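Local coordinates for DUF269-containing protein (PDB 3NJ2) that is of unknown biochemical function but belongs to the DUF269 family and is associated with nitrogen fixation in a cyanobacterium, at residues Y92-I96 / Q153-A158; L106-V111 / L123-G127. All coordinates share one frame; numbering follows the deposited sequence.

Contact 1. Residues Y92-I96 / Q153-A158; sequences YFRAI and QGTKLA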
loop_
_atom_site.group_PDB
_atom_site.type_symbol
_atom_site.label_atom_id
_atom_site.label_comp_id
_atom_site.label_asym_id
_atom_site.label_seq_id
_atom_site.Cartn_x
_atom_site.Cartn_y
_atom_site.Cartn_z
ATOM N N TYR B 92 -9.619 -2.504 -10.692
ATOM C CA TYR B 92 -8.880 -1.864 -11.783
ATOM C C TYR B 92 -7.422 -2.204 -11.715
ATOM O O TYR B 92 -6.820 -2.726 -12.719
ATOM C CB TYR B 92 -9.112 -0.337 -11.705
ATOM C CG TYR B 92 -8.424 0.477 -12.752
ATOM C CD1 TYR B 92 -8.933 0.552 -14.080
ATOM C CD2 TYR B 92 -7.306 1.223 -12.439
ATOM C CE1 TYR B 92 -8.322 1.356 -15.068
ATOM C CE2 TYR B 92 -6.746 2.040 -13.384
ATOM C CZ TYR B 92 -7.254 2.083 -14.696
ATOM O OH TYR B 92 -6.622 2.855 -15.624
ATOM N N PHE B 93 -6.814 -2.030 -10.546
ATOM C CA PHE B 93 -5.381 -2.346 -10.432
ATOM C C PHE B 93 -5.083 -3.834 -10.483
ATOM O O PHE B 93 -4.012 -4.212 -10.958
ATOM C CB PHE B 93 -4.702 -1.544 -9.304
ATOM C CG PHE B 93 -4.630 -0.062 -9.653
ATOM C CD1 PHE B 93 -3.624 0.362 -10.520
ATOM C CD2 PHE B 93 -5.549 0.898 -9.098
ATOM C CE1 PHE B 93 -3.626 1.640 -10.882
ATOM C CE2 PHE B 93 -5.540 2.218 -9.511
ATOM C CZ PHE B 93 -4.553 2.586 -10.408
ATOM N N ARG B 94 -6.017 -4.652 -9.945
ATOM C CA ARG B 94 -5.837 -6.130 -10.078
ATOM C C ARG B 94 -5.954 -6.561 -11.515
ATOM O O ARG B 94 -5.289 -7.592 -11.919
ATOM C CB ARG B 94 -6.933 -6.844 -9.301
ATOM C CG ARG B 94 -6.640 -6.809 -7.737
ATOM C CD ARG B 94 -7.970 -7.182 -7.025
ATOM N NE ARG B 94 -7.715 -7.300 -5.590
ATOM C CZ ARG B 94 -8.655 -7.241 -4.639
ATOM N NH1 ARG B 94 -9.945 -7.018 -4.944
ATOM N NH2 ARG B 94 -8.281 -7.328 -3.377
ATOM N N ALA B 95 -6.766 -5.882 -12.289
ATOM C CA ALA B 95 -6.963 -6.210 -13.721
ATOM C C ALA B 95 -5.620 -5.928 -14.477
ATOM O O ALA B 95 -5.195 -6.727 -15.379
ATOM C CB ALA B 95 -8.119 -5.423 -14.248
ATOM N N ILE B 96 -4.982 -4.807 -14.082
ATOM C CA ILE B 96 -3.750 -4.376 -14.691
ATOM C C ILE B 96 -2.692 -5.435 -14.290
ATOM O O ILE B 96 -1.918 -5.969 -15.162
ATOM C CB ILE B 96 -3.393 -2.964 -14.192
ATOM C CG1 ILE B 96 -4.282 -2.008 -14.897
ATOM C CG2 ILE B 96 -1.794 -2.670 -14.530
ATOM C CD1 ILE B 96 -4.298 -0.661 -14.202
ATOM N N GLN B 153 -6.587 3.869 -20.710
ATOM C CA GLN B 153 -5.754 4.051 -19.531
ATOM C C GLN B 153 -5.332 2.762 -18.860
ATOM O O GLN B 153 -4.151 2.625 -18.499
ATOM C CB GLN B 153 -6.409 4.964 -18.518
ATOM C CG GLN B 153 -6.608 6.293 -19.125
ATOM C CD GLN B 153 -7.336 7.271 -18.256
ATOM O OE1 GLN B 153 -7.291 7.198 -17.003
ATOM N NE2 GLN B 153 -8.040 8.208 -18.921
ATOM N N GLY B 154 -6.240 1.786 -18.734
ATOM C CA GLY B 154 -5.809 0.489 -18.113
ATOM C C GLY B 154 -4.792 -0.252 -19.003
ATOM O O GLY B 154 -3.764 -0.839 -18.496
ATOM N N THR B 155 -5.008 -0.186 -20.315
ATOM C CA THR B 155 -4.065 -0.813 -21.288
ATOM C C THR B 155 -2.670 -0.185 -21.220
ATOM O O THR B 155 -1.658 -0.889 -21.062
ATOM C CB THR B 155 -4.625 -0.814 -22.711
ATOM O OG1 THR B 155 -5.840 -1.565 -22.740
ATOM C CG2 THR B 155 -3.689 -1.490 -23.687
ATOM N N LYS B 156 -2.666 1.145 -21.238
ATOM C CA LYS B 156 -1.358 1.860 -21.091
ATOM C C LYS B 156 -0.630 1.491 -19.814
ATOM O O LYS B 156 0.621 1.245 -19.846
ATOM C CB LYS B 156 -1.594 3.323 -21.158
ATOM C CG LYS B 156 -0.299 4.172 -21.268
ATOM C CD LYS B 156 -0.719 5.620 -21.537
ATOM C CE LYS B 156 -0.621 6.541 -20.318
ATOM N NZ LYS B 156 -0.765 8.037 -20.694
ATOM N N LEU B 157 -1.320 1.464 -18.649
ATOM C CA LEU B 157 -0.605 1.100 -17.458
ATOM C C LEU B 157 -0.100 -0.326 -17.462
ATOM O O LEU B 157 0.958 -0.566 -16.961
ATOM C CB LEU B 157 -1.508 1.333 -16.185
ATOM C CG LEU B 157 -1.798 2.789 -15.894
ATOM C CD1 LEU B 157 -2.929 2.949 -14.887
ATOM C CD2 LEU B 157 -0.446 3.448 -15.391
ATOM N N ALA B 158 -0.880 -1.277 -18.016
ATOM C CA ALA B 158 -0.442 -2.608 -18.087
ATOM C C ALA B 158 0.781 -2.731 -19.049
ATOM O O ALA B 158 1.750 -3.416 -18.648
ATOM C CB ALA B 158 -1.592 -3.487 -18.590
HETATM O O HOH W 1 -5.791 5.310 -14.700
#
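A packed pair of long helices, 83-104 and 147-167, in this DUF269-family protein meets where Tyr92, Phe93 and Ile96 face Gly154, Leu157 and Ala158. Their local axes cross at -48°, 9.8 Å apart at closest, and the helices converge toward Ile96 and Ala158. Tyr92 spans the wider end. With CG anti to the backbone N (chi1 180°), its ring reaches the other helix, CZ 4.0 Å from Gly154 CA; glycine lets the phenol lie close to the backbone. The long, flat side chain carries Tyr92 OH to 3.3 Å from Gly154 N, badly angled for a bond; a water 2.8 Å from Tyr92 OH serves it instead, with a weak hydrogen bond to Gln153 OE1. Ile96 sits at the closer end, its CD1 reaching back to 3.9 Å from Leu157 CD1 and over one face of the Tyr92 ring, toward its rim. Alanine's single methyl lets Ile96 CG2 come down on the backbone, with Ile96 CA and Ala158 CA 5.1 Å apart. Leu157 CD1 also lies 4.3 Å from Phe93 CE1. Phe142 and Phe144 meet the Tyr92 ring, Phe36 of helix 35-46 touches Ile96, and Val132 of strand 129-136 packs against Phe93 and Ile96.

Contact 2. Residues L106-V111 / L123-G127; sequences LLCQVV and LVWGG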
loop_
_atom_site.group_PDB
_atom_site.type_symbol
_atom_site.label_atom_id
_atom_site.label_comp_id
_atom_site.label_asym_id
_atom_site.label_seq_id
_atom_site.Cartn_x
_atom_site.Cartn_y
_atom_site.Cartn_z
ATOM N N LEU B 106 5.447 -12.856 -14.382
ATOM C CA LEU B 106 5.809 -12.304 -13.023
ATOM C C LEU B 106 4.570 -12.311 -12.081
ATOM O O LEU B 106 3.581 -11.694 -12.389
ATOM C CB LEU B 106 6.332 -10.840 -13.149
ATOM C CG LEU B 106 6.746 -10.314 -11.765
ATOM C CD1 LEU B 106 7.990 -11.027 -11.103
ATOM C CD2 LEU B 106 7.123 -8.860 -11.916
ATOM N N LEU B 107 4.625 -13.023 -10.969
ATOM C CA LEU B 107 3.507 -13.010 -10.026
ATOM C C LEU B 107 3.433 -11.598 -9.423
ATOM O O LEU B 107 4.471 -11.105 -8.940
ATOM C CB LEU B 107 3.770 -14.042 -8.889
ATOM C CG LEU B 107 3.748 -15.499 -9.463
ATOM C CD1 LEU B 107 4.285 -16.468 -8.407
ATOM C CD2 LEU B 107 2.422 -16.017 -10.006
ATOM N N CYS B 108 2.254 -10.943 -9.468
ATOM C CA CYS B 108 2.138 -9.586 -9.059
ATOM C C CYS B 108 1.102 -9.489 -7.892
ATOM O O CYS B 108 0.103 -10.248 -7.873
ATOM C CB CYS B 108 1.703 -8.709 -10.297
ATOM S SG CYS B 108 2.995 -8.362 -11.434
ATOM N N GLN B 109 1.356 -8.590 -6.963
ATOM C CA GLN B 109 0.407 -8.269 -5.861
ATOM C C GLN B 109 0.013 -6.793 -5.935
ATOM O O GLN B 109 0.695 -6.005 -6.629
ATOM C CB GLN B 109 1.038 -8.604 -4.563
ATOM C CG GLN B 109 1.159 -10.189 -4.610
ATOM C CD GLN B 109 1.810 -10.690 -3.385
ATOM O OE1 GLN B 109 3.002 -10.434 -3.151
ATOM N NE2 GLN B 109 1.050 -11.419 -2.581
ATOM N N VAL B 110 -1.165 -6.541 -5.395
ATOM C CA VAL B 110 -1.759 -5.215 -5.504
ATOM C C VAL B 110 -2.137 -4.692 -4.134
ATOM O O VAL B 110 -2.779 -5.433 -3.291
ATOM C CB VAL B 110 -3.015 -5.263 -6.413
ATOM C CG1 VAL B 110 -3.650 -3.866 -6.511
ATOM C CG2 VAL B 110 -2.700 -5.781 -7.837
ATOM N N VAL B 111 -1.814 -3.407 -3.851
ATOM C CA VAL B 111 -2.390 -2.678 -2.732
ATOM C C VAL B 111 -2.899 -1.321 -3.181
ATOM O O VAL B 111 -2.239 -0.602 -3.942
ATOM C CB VAL B 111 -1.254 -2.485 -1.666
ATOM C CG1 VAL B 111 -1.444 -1.241 -0.706
ATOM C CG2 VAL B 111 -1.065 -3.758 -0.942
ATOM N N LEU B 123 -0.429 0.471 -5.805
ATOM C CA LEU B 123 0.882 -0.142 -5.938
ATOM C C LEU B 123 0.714 -1.546 -6.526
ATOM O O LEU B 123 -0.081 -2.321 -6.021
ATOM C CB LEU B 123 1.611 -0.276 -4.606
ATOM C CG LEU B 123 1.643 1.126 -3.958
ATOM C CD1 LEU B 123 2.237 0.943 -2.571
ATOM C CD2 LEU B 123 2.448 2.101 -4.864
ATOM N N VAL B 124 1.464 -1.871 -7.562
ATOM C CA VAL B 124 1.531 -3.282 -8.063
ATOM C C VAL B 124 2.972 -3.656 -8.071
ATOM O O VAL B 124 3.790 -2.936 -8.650
ATOM C CB VAL B 124 0.904 -3.376 -9.393
ATOM C CG1 VAL B 124 0.931 -4.898 -9.959
ATOM C CG2 VAL B 124 -0.595 -2.795 -9.414
ATOM N N TRP B 125 3.310 -4.771 -7.441
ATOM C CA TRP B 125 4.715 -5.196 -7.448
ATOM C C TRP B 125 4.841 -6.672 -7.677
ATOM O O TRP B 125 3.938 -7.404 -7.333
ATOM C CB TRP B 125 5.496 -4.820 -6.206
ATOM C CG TRP B 125 5.197 -5.542 -4.989
ATOM C CD1 TRP B 125 5.971 -6.526 -4.378
ATOM C CD2 TRP B 125 3.979 -5.439 -4.198
ATOM N NE1 TRP B 125 5.309 -7.020 -3.257
ATOM C CE2 TRP B 125 4.134 -6.338 -3.091
ATOM C CE3 TRP B 125 2.826 -4.617 -4.240
ATOM C CZ2 TRP B 125 3.157 -6.478 -2.083
ATOM C CZ3 TRP B 125 1.833 -4.801 -3.245
ATOM C CH2 TRP B 125 2.019 -5.732 -2.179
ATOM N N GLY B 126 6.005 -7.025 -8.232
ATOM C CA GLY B 126 6.322 -8.461 -8.490
ATOM C C GLY B 126 7.796 -8.596 -8.139
ATOM O O GLY B 126 8.565 -7.760 -8.530
ATOM N N GLY B 127 8.170 -9.640 -7.378
ATOM C CA GLY B 127 9.582 -9.707 -6.908
ATOM C C GLY B 127 9.796 -8.452 -6.066
ATOM O O GLY B 127 9.042 -8.234 -5.164
HETATM O O HOH W 2 6.371 -11.816 -7.077
HETATM O O HOH W 3 4.424 -9.558 -5.355
#
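Trp125 has its CG between the backbone N and the carbonyl carbon (chi1 72°), which swings the indole over the neighbouring strand, while Gln109, with CG beside its own backbone N and an extended chain, carries its amide oxygen to a water shared with Trp125 O. Gln109 CB faces the indole by its place on the strand, 3.9 Å from the centroid of the six-membered ring of Trp125 and 12° off the normal: a CH-pi contact. At the edge of the same ring, near its plane, Val111 CG2 lies 3.8 Å from Trp125 CZ3. Gln109 is exposed, so a polar end suits it; the water donates to both Gln109 OE1 and Trp125 O and lies over a face of the indole, toward its edge. These strands form an antiparallel beta hairpin. Gln109 pairs with Trp125 and Val111 with Leu123 as hydrogen-bonded pairs; Gln109 N to Trp125 O is 2.9 Å and nearly straight (169°). Between them Val110 and Val124 make a non-hydrogen-bonded pair, their CG2 methyls 4.0 Å apart on the face covered by Ala97 of helix 83-104. Trp125 instead meets Trp121 of the second subunit edge-to-face. At the last strand residue, Gly126, the lack of a side chain makes room for Leu106 CD2, 3.5 Å from Gly126 CA.

Overall arrangement
From the N terminus, helices 24-33 and 35-46 come before either contact. The chain then reaches helix 83-104, where 92-96 opens contact 1, runs on to the helix end and, a short turn later, enters 106-111, the first half of contact 2. Contact 2 closes a short loop when strand 120-126 returns beside strand 109-114. Strand 129-136 completes the antiparallel sheet, and only then does helix 147-167 bring 153-158 back to close contact 1, so the hairpin loop lies wholly within the larger one. The contact centres lie about 12 Å apart, but the contacts touch: Val110 CG2 approaches Phe93 O at 3.7 Å. Helix 83-104 thus packs on both helix 147-167 and the hairpin; Leu157 also reaches strand 129-136.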